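Local coordinates for protein escJ (Escherichia coli, PDB 1YJ7) that probably serves as a membrane-associated lipoprotein of the YscJ family that forms part of the platform on which the type III secretion system of enteropathogenic E. coli assembles, at residues K91-I102 against I143-V151; P103-S111 against A125-L136. The protein carries 3 engineered substitutions. All blocks are in the same frame, centred on the assembly; numbering follows the deposited sequence.

Contact 1: residues K91-I102 against I143-V151; sequences KEQDIERLLSKI and IKNLVKNSV
Ile-95 lays its CD1 methyl over Val-151, with CD1 3.5 Å from Val-151 CG2, and the same methyl rests against the CB of Ser-150. This is the helix pair of an alpha-beta-beta-alpha-beta domain, the ring-building motif found in the YscJ/FliF family. Segments 91-99 and 143-150 run nearly antiparallel, at 150° with axes 10.8 Å apart, so the helices meet through the ends of their side chains. The evidence is a ladder of methyl contacts. Ile-95 carries CG2 on the branch trans to its backbone N, which brings it 3.9 Å from Val-147 CG2, the two side chains crossing at about a right angle. Val-147 CG2 also receives Leu-99 CD1, so it sits between two residues of helix 91-99. The other methyl of Leu-99, CD2, reaches Ile-143 CG2 at 4.1 Å, and Ile-102 CD1 continues the row onto Ile-143 CG1. On the outer flank Leu-98 CD2 meets Leu-146 CD1 at 4.0 Å. Inward, Ile-95 and Leu-99 lean on strand 105-113, and Leu-99 and Val-147 both touch Val-126, so the helices share one apolar core with the sheet. Ser-150 turns its hydroxyl back into its own helix, where OG donates to Leu-146 O at 2.8 Å, and offers Ile-95 its CB. At the far end the Lys-91 chain bends twice (chi2 62°, chi3 65°), bringing NZ almost head-on to the Ser-150 carbonyl, with NZ donating to O at 2.8 Å.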
# COMPACT_ATOMS: atom_id res chain seq x y z
N LYS D 91 -31.37 -4.90 11.01
CA LYS D 91 -31.43 -5.55 12.31
C LYS D 91 -30.29 -5.09 13.22
O LYS D 91 -30.51 -4.79 14.38
CB LYS D 91 -31.42 -7.08 12.18
CG LYS D 91 -31.54 -7.83 13.51
CD LYS D 91 -32.88 -7.55 14.28
CE LYS D 91 -34.10 -8.07 13.53
NZ LYS D 91 -35.35 -8.04 14.37
N GLU D 92 -29.07 -5.05 12.69
CA GLU D 92 -27.94 -4.56 13.48
C GLU D 92 -28.21 -3.15 14.03
O GLU D 92 -27.94 -2.87 15.22
CB GLU D 92 -26.67 -4.52 12.61
CG GLU D 92 -26.08 -5.89 12.34
CD GLU D 92 -24.98 -5.85 11.29
OE1 GLU D 92 -24.35 -6.91 11.07
OE2 GLU D 92 -24.73 -4.76 10.71
N GLN D 93 -28.73 -2.28 13.17
CA GLN D 93 -29.04 -0.90 13.54
C GLN D 93 -30.16 -0.83 14.57
O GLN D 93 -30.09 -0.03 15.51
CB GLN D 93 -29.36 -0.10 12.29
CG GLN D 93 -28.14 0.07 11.37
CD GLN D 93 -27.12 1.07 11.90
OE1 GLN D 93 -25.93 0.74 12.09
NE2 GLN D 93 -27.55 2.28 12.13
N ASP D 94 -31.18 -1.68 14.41
CA ASP D 94 -32.27 -1.75 15.37
C ASP D 94 -31.78 -2.18 16.75
O ASP D 94 -32.22 -1.66 17.77
CB ASP D 94 -33.33 -2.77 14.92
CG ASP D 94 -34.17 -2.32 13.74
OD1 ASP D 94 -34.14 -1.12 13.34
OD2 ASP D 94 -34.93 -3.14 13.16
N ILE D 95 -30.85 -3.13 16.80
CA ILE D 95 -30.32 -3.60 18.08
C ILE D 95 -29.42 -2.54 18.71
O ILE D 95 -29.51 -2.29 19.91
CB ILE D 95 -29.58 -4.96 17.91
CG1 ILE D 95 -30.59 -6.04 17.48
CG2 ILE D 95 -28.92 -5.33 19.19
CD1 ILE D 95 -29.89 -7.36 17.04
N GLU D 96 -28.60 -1.88 17.90
CA GLU D 96 -27.78 -0.77 18.38
C GLU D 96 -28.67 0.34 18.96
O GLU D 96 -28.38 0.87 20.02
CB GLU D 96 -26.87 -0.22 17.28
CG GLU D 96 -25.75 -1.17 16.85
CD GLU D 96 -24.88 -0.63 15.73
OE1 GLU D 96 -24.07 -1.41 15.16
OE2 GLU D 96 -24.97 0.58 15.40
N ARG D 97 -29.75 0.65 18.26
CA ARG D 97 -30.66 1.71 18.68
C ARG D 97 -31.25 1.39 20.04
O ARG D 97 -31.32 2.26 20.91
CB ARG D 97 -31.77 1.91 17.65
CG ARG D 97 -32.78 2.99 18.07
CD ARG D 97 -33.98 3.03 17.21
NE ARG D 97 -33.72 3.81 16.02
CZ ARG D 97 -33.76 3.37 14.80
NH1 ARG D 97 -34.06 2.10 14.57
NH2 ARG D 97 -33.50 4.21 13.79
N LEU D 98 -31.66 0.13 20.22
CA LEU D 98 -32.27 -0.35 21.47
C LEU D 98 -31.25 -0.34 22.60
O LEU D 98 -31.48 0.23 23.67
CB LEU D 98 -32.89 -1.74 21.25
CG LEU D 98 -33.57 -2.47 22.43
CD1 LEU D 98 -34.61 -3.51 21.94
CD2 LEU D 98 -32.56 -3.14 23.34
N LEU D 99 -30.08 -0.94 22.38
CA LEU D 99 -29.07 -1.01 23.43
C LEU D 99 -28.57 0.38 23.82
O LEU D 99 -28.18 0.59 24.96
CB LEU D 99 -27.88 -1.88 23.01
CG LEU D 99 -28.18 -3.36 22.81
CD1 LEU D 99 -26.96 -4.06 22.27
CD2 LEU D 99 -28.65 -3.98 24.08
N SER D 100 -28.61 1.32 22.90
CA SER D 100 -28.11 2.66 23.18
C SER D 100 -29.03 3.46 24.09
O SER D 100 -28.67 4.56 24.53
CB SER D 100 -27.85 3.41 21.88
OG SER D 100 -26.88 2.73 21.11
N LYS D 101 -30.21 2.94 24.39
CA LYS D 101 -31.10 3.54 25.39
C LYS D 101 -30.81 3.09 26.81
O LYS D 101 -31.33 3.65 27.78
CB LYS D 101 -32.57 3.26 25.04
CG LYS D 101 -33.01 3.88 23.73
CD LYS D 101 -34.49 3.67 23.50
CE LYS D 101 -34.91 4.11 22.11
NZ LYS D 101 -36.40 4.05 22.00
N ILE D 102 -29.96 2.08 26.99
CA ILE D 102 -29.56 1.69 28.34
C ILE D 102 -28.73 2.80 28.97
O ILE D 102 -27.74 3.23 28.37
CB ILE D 102 -28.75 0.39 28.30
CG1 ILE D 102 -29.62 -0.76 27.78
CG2 ILE D 102 -28.20 0.08 29.67
CD1 ILE D 102 -28.86 -2.02 27.48
N ILE D 143 -28.19 -7.67 28.32
CA ILE D 143 -27.82 -7.35 26.95
C ILE D 143 -27.84 -8.58 26.06
O ILE D 143 -28.39 -8.55 24.97
CB ILE D 143 -26.45 -6.64 26.92
CG1 ILE D 143 -26.57 -5.24 27.52
CG2 ILE D 143 -25.90 -6.60 25.49
CD1 ILE D 143 -25.26 -4.62 27.92
N LYS D 144 -27.26 -9.68 26.53
CA LYS D 144 -27.22 -10.88 25.73
C LYS D 144 -28.64 -11.40 25.47
O LYS D 144 -28.94 -11.80 24.37
CB LYS D 144 -26.41 -11.96 26.43
CG LYS D 144 -24.95 -11.72 26.37
CD LYS D 144 -24.18 -13.01 26.71
CE LYS D 144 -22.70 -12.78 26.59
NZ LYS D 144 -21.94 -13.86 27.29
N ASN D 145 -29.50 -11.34 26.47
CA ASN D 145 -30.87 -11.81 26.31
C ASN D 145 -31.66 -10.93 25.33
O ASN D 145 -32.43 -11.45 24.52
CB ASN D 145 -31.58 -11.90 27.66
CG ASN D 145 -31.21 -13.15 28.45
OD1 ASN D 145 -30.94 -14.20 27.88
ND2 ASN D 145 -31.21 -13.04 29.78
N LEU D 146 -31.47 -9.61 25.38
CA LEU D 146 -32.08 -8.71 24.40
C LEU D 146 -31.62 -9.00 22.96
O LEU D 146 -32.44 -9.09 22.05
CB LEU D 146 -31.81 -7.25 24.76
CG LEU D 146 -32.45 -6.75 26.07
CD1 LEU D 146 -31.83 -5.47 26.52
CD2 LEU D 146 -33.96 -6.58 25.89
N VAL D 147 -30.32 -9.19 22.76
CA VAL D 147 -29.79 -9.52 21.45
C VAL D 147 -30.31 -10.87 20.98
O VAL D 147 -30.75 -11.00 19.85
CB VAL D 147 -28.24 -9.49 21.47
CG1 VAL D 147 -27.69 -9.96 20.14
CG2 VAL D 147 -27.75 -8.07 21.77
N LYS D 148 -30.29 -11.86 21.87
CA LYS D 148 -30.76 -13.21 21.55
C LYS D 148 -32.16 -13.18 20.97
O LYS D 148 -32.42 -13.77 19.94
CB LYS D 148 -30.74 -14.06 22.80
CG LYS D 148 -31.19 -15.52 22.59
CD LYS D 148 -31.56 -16.16 23.89
CE LYS D 148 -31.94 -17.64 23.67
NZ LYS D 148 -33.24 -17.76 22.96
N ASN D 149 -33.06 -12.46 21.64
CA ASN D 149 -34.47 -12.49 21.26
C ASN D 149 -34.85 -11.51 20.18
O ASN D 149 -36.00 -11.49 19.74
CB ASN D 149 -35.33 -12.38 22.52
CG ASN D 149 -35.35 -13.68 23.31
OD1 ASN D 149 -35.57 -14.73 22.76
ND2 ASN D 149 -35.03 -13.60 24.58
N SER D 150 -33.87 -10.74 19.69
CA SER D 150 -34.07 -9.85 18.54
C SER D 150 -33.89 -10.51 17.20
O SER D 150 -34.35 -9.95 16.21
CB SER D 150 -33.10 -8.66 18.60
OG SER D 150 -33.37 -7.85 19.71
N VAL D 151 -33.23 -11.66 17.17
CA VAL D 151 -32.58 -12.18 15.96
C VAL D 151 -32.94 -13.65 15.79
O VAL D 151 -32.92 -14.39 16.74
CB VAL D 151 -31.01 -12.13 16.13
CG1 VAL D 151 -30.28 -12.92 15.03
CG2 VAL D 151 -30.52 -10.73 16.16

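Contact 2: residues P103-S111 against A125-L136; sequences PGVIDCSVS and AVLVISSPEVNL
Asp-107 packs its CB on Ile-129, 3.8 Å from Ile-129 CB, and its carboxylate is met at OD2 by Cys-108 N, 2.9 Å away on the anti side and 31° out of the carboxylate plane. Both residues belong to a beta hairpin, the first two strands of the sheet in the ring-building domain. Its antiparallel ladder is regular from Ser-111 to Ser-109: Ser-109 pairs with Leu-127 and Ser-111 with Ala-125, each through two N-to-O bonds of 2.9 Å. At Asp-107 a classic beta bulge places both Ile-106 and Asp-107 opposite Ile-129: Ile-106 N gives Ile-129 O a straight bond of 2.9 Å, while the bond from Asp-107 N is weak. Beyond the bulge Gly-104, with a phi of 99°, turns its O to Ser-131 N and rests its CA on Val-134 CG2.

Val-105 CG2 fills the angle between Val-128 CG1 and Leu-136 CD1, 3.7 Å from each, crossing both side chains at about a right angle. Ile-106 CG1, placed between the backbone N and the carbonyl carbon (chi1 70°), lies against Ile-129 O and 3.9 Å from Ile-129 CG2, again with side chains crossing near a right angle. Cys-108, Val-110 and Val-126 share a sheet face with Val-128 and meet helix 80-99. The reverse face is mixed: Asp-107, Ser-109 and Ser-111 from one strand, Ala-125, Leu-127 and Ile-129 from the other. There Asp-107 OD2 forms a salt bridge with Lys-101 NZ of the second subunit, which also bonds Ser-109 OG, while Leu-98 of that subunit packs on Ser-109 and Lys-101 on Ile-129. Charge pairing and apolar packing thus combine where two copies meet, a contact that may resemble subunit packing in the ring.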
# COMPACT_ATOMS: atom_id res chain seq x y z
N PRO D 103 -29.13 3.32 30.13
CA PRO D 103 -28.37 4.40 30.75
C PRO D 103 -26.94 3.97 30.99
O PRO D 103 -26.69 2.88 31.53
CB PRO D 103 -29.11 4.67 32.07
CG PRO D 103 -30.52 4.26 31.74
CD PRO D 103 -30.35 3.01 30.91
N GLY D 104 -26.01 4.82 30.57
CA GLY D 104 -24.60 4.54 30.67
C GLY D 104 -23.98 4.03 29.39
O GLY D 104 -22.76 4.02 29.29
N VAL D 105 -24.77 3.60 28.41
CA VAL D 105 -24.24 3.24 27.10
C VAL D 105 -24.03 4.50 26.27
O VAL D 105 -24.96 5.31 26.13
CB VAL D 105 -25.18 2.28 26.35
CG1 VAL D 105 -24.70 2.04 24.94
CG2 VAL D 105 -25.31 0.95 27.12
N ILE D 106 -22.82 4.69 25.76
CA ILE D 106 -22.53 5.86 24.92
C ILE D 106 -22.13 5.54 23.48
O ILE D 106 -22.11 6.41 22.61
CB ILE D 106 -21.52 6.80 25.64
CG1 ILE D 106 -20.13 6.17 25.71
CG2 ILE D 106 -22.06 7.15 27.01
CD1 ILE D 106 -19.09 7.08 26.40
N ASP D 107 -21.84 4.27 23.19
CA ASP D 107 -21.61 3.83 21.82
C ASP D 107 -21.82 2.31 21.79
O ASP D 107 -21.72 1.67 22.83
CB ASP D 107 -20.20 4.22 21.34
CG ASP D 107 -20.06 4.25 19.83
OD1 ASP D 107 -18.98 4.68 19.36
OD2 ASP D 107 -20.93 3.87 19.02
N CYS D 108 -22.20 1.78 20.63
CA CYS D 108 -22.55 0.37 20.48
C CYS D 108 -22.29 -0.06 19.05
O CYS D 108 -22.63 0.67 18.10
CB CYS D 108 -24.06 0.13 20.82
SG CYS D 108 -24.54 -1.60 20.78
N SER D 109 -21.69 -1.24 18.86
CA SER D 109 -21.61 -1.86 17.56
C SER D 109 -22.09 -3.28 17.66
O SER D 109 -21.74 -3.99 18.59
CB SER D 109 -20.18 -1.85 17.01
OG SER D 109 -19.81 -0.58 16.53
N VAL D 110 -22.90 -3.68 16.69
CA VAL D 110 -23.40 -5.05 16.58
C VAL D 110 -23.08 -5.55 15.19
O VAL D 110 -23.41 -4.90 14.19
CB VAL D 110 -24.93 -5.13 16.82
CG1 VAL D 110 -25.42 -6.56 16.59
CG2 VAL D 110 -25.26 -4.66 18.21
N SER D 111 -22.42 -6.72 15.11
CA SER D 111 -22.23 -7.40 13.85
C SER D 111 -22.90 -8.76 13.94
O SER D 111 -22.55 -9.57 14.81
CB SER D 111 -20.73 -7.55 13.52
OG SER D 111 -20.58 -8.17 12.25
N ALA D 125 -21.71 -10.47 17.43
CA ALA D 125 -20.66 -9.76 18.17
C ALA D 125 -21.21 -8.41 18.59
O ALA D 125 -21.75 -7.70 17.76
CB ALA D 125 -19.47 -9.55 17.27
N VAL D 126 -21.05 -8.08 19.86
CA VAL D 126 -21.62 -6.86 20.45
C VAL D 126 -20.55 -6.16 21.25
O VAL D 126 -20.01 -6.72 22.21
CB VAL D 126 -22.80 -7.19 21.36
CG1 VAL D 126 -23.41 -5.91 21.93
CG2 VAL D 126 -23.83 -7.99 20.61
N LEU D 127 -20.22 -4.93 20.85
CA LEU D 127 -19.29 -4.08 21.58
C LEU D 127 -20.07 -2.90 22.14
O LEU D 127 -20.81 -2.21 21.41
CB LEU D 127 -18.19 -3.57 20.66
CG LEU D 127 -17.19 -2.59 21.28
CD1 LEU D 127 -16.40 -3.22 22.41
CD2 LEU D 127 -16.29 -2.04 20.21
N VAL D 128 -19.95 -2.70 23.44
CA VAL D 128 -20.65 -1.61 24.13
C VAL D 128 -19.63 -0.74 24.84
O VAL D 128 -18.78 -1.22 25.58
CB VAL D 128 -21.66 -2.15 25.16
CG1 VAL D 128 -22.38 -1.00 25.90
CG2 VAL D 128 -22.66 -3.09 24.49
N ILE D 129 -19.70 0.56 24.59
CA ILE D 129 -18.85 1.52 25.24
C ILE D 129 -19.69 2.22 26.29
O ILE D 129 -20.79 2.70 25.99
CB ILE D 129 -18.30 2.58 24.25
CG1 ILE D 129 -17.57 1.95 23.06
CG2 ILE D 129 -17.36 3.54 25.00
CD1 ILE D 129 -16.46 0.89 23.43
N SER D 130 -19.20 2.26 27.52
CA SER D 130 -19.89 2.93 28.60
C SER D 130 -19.24 4.24 29.02
O SER D 130 -18.07 4.51 28.77
CB SER D 130 -20.00 2.02 29.82
OG SER D 130 -18.80 2.04 30.58
N SER D 131 -20.04 5.06 29.69
CA SER D 131 -19.52 6.20 30.43
C SER D 131 -18.42 5.68 31.38
O SER D 131 -18.56 4.58 31.94
CB SER D 131 -20.62 6.88 31.23
OG SER D 131 -21.80 7.03 30.45
N PRO D 132 -17.39 6.47 31.61
CA PRO D 132 -16.35 6.07 32.57
C PRO D 132 -16.87 5.89 34.00
O PRO D 132 -16.26 5.14 34.78
CB PRO D 132 -15.35 7.24 32.51
CG PRO D 132 -15.69 8.04 31.31
CD PRO D 132 -17.11 7.78 30.99
N GLU D 133 -17.98 6.55 34.33
CA GLU D 133 -18.51 6.49 35.69
C GLU D 133 -19.51 5.35 35.91
O GLU D 133 -20.12 5.29 36.97
CB GLU D 133 -19.21 7.81 36.07
CG GLU D 133 -18.55 9.09 35.59
CD GLU D 133 -17.09 9.22 36.00
OE1 GLU D 133 -16.36 9.99 35.31
OE2 GLU D 133 -16.65 8.57 36.98
N VAL D 134 -19.71 4.50 34.89
CA VAL D 134 -20.72 3.44 34.93
C VAL D 134 -20.00 2.09 34.73
O VAL D 134 -19.08 2.00 33.92
CB VAL D 134 -21.78 3.65 33.84
CG1 VAL D 134 -22.68 2.43 33.66
CG2 VAL D 134 -22.63 4.90 34.16
N ASN D 135 -20.44 1.08 35.47
CA ASN D 135 -20.01 -0.32 35.24
C ASN D 135 -21.19 -1.11 34.71
O ASN D 135 -22.15 -1.36 35.45
CB ASN D 135 -19.52 -0.94 36.55
CG ASN D 135 -19.21 -2.41 36.41
OD1 ASN D 135 -19.00 -2.92 35.31
ND2 ASN D 135 -19.14 -3.10 37.54
N LEU D 136 -21.13 -1.51 33.46
CA LEU D 136 -22.21 -2.21 32.80
C LEU D 136 -22.10 -3.73 32.98
O LEU D 136 -22.93 -4.46 32.46
CB LEU D 136 -22.26 -1.87 31.32
CG LEU D 136 -22.70 -0.43 31.02
CD1 LEU D 136 -22.73 -0.24 29.52
CD2 LEU D 136 -24.05 -0.15 31.66

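How the contacts relate
Contact 2 is nested in the chain segment enclosed by contact 1, and their centres lie 12 Å apart. Helix 80-99 leads into strand 105-113, and strand 123-130 into helix 140-150, so the hairpin is backed by the helix pair. The seam between them has a polar stitch: Glu-96 OE1 is 3.0 Å from Val-110 N, a probable hydrogen bond, and Glu-92 CG packs 3.4 Å from Val-110 O. Between subunits the contacts meet again, since Leu-98, Lys-101 and Ser-150 of the second subunit press on the hairpin face turned from its own helices. A phosphate, probably from the crystallisation liquor, lies about 4 Å from the Ser-109 side chain.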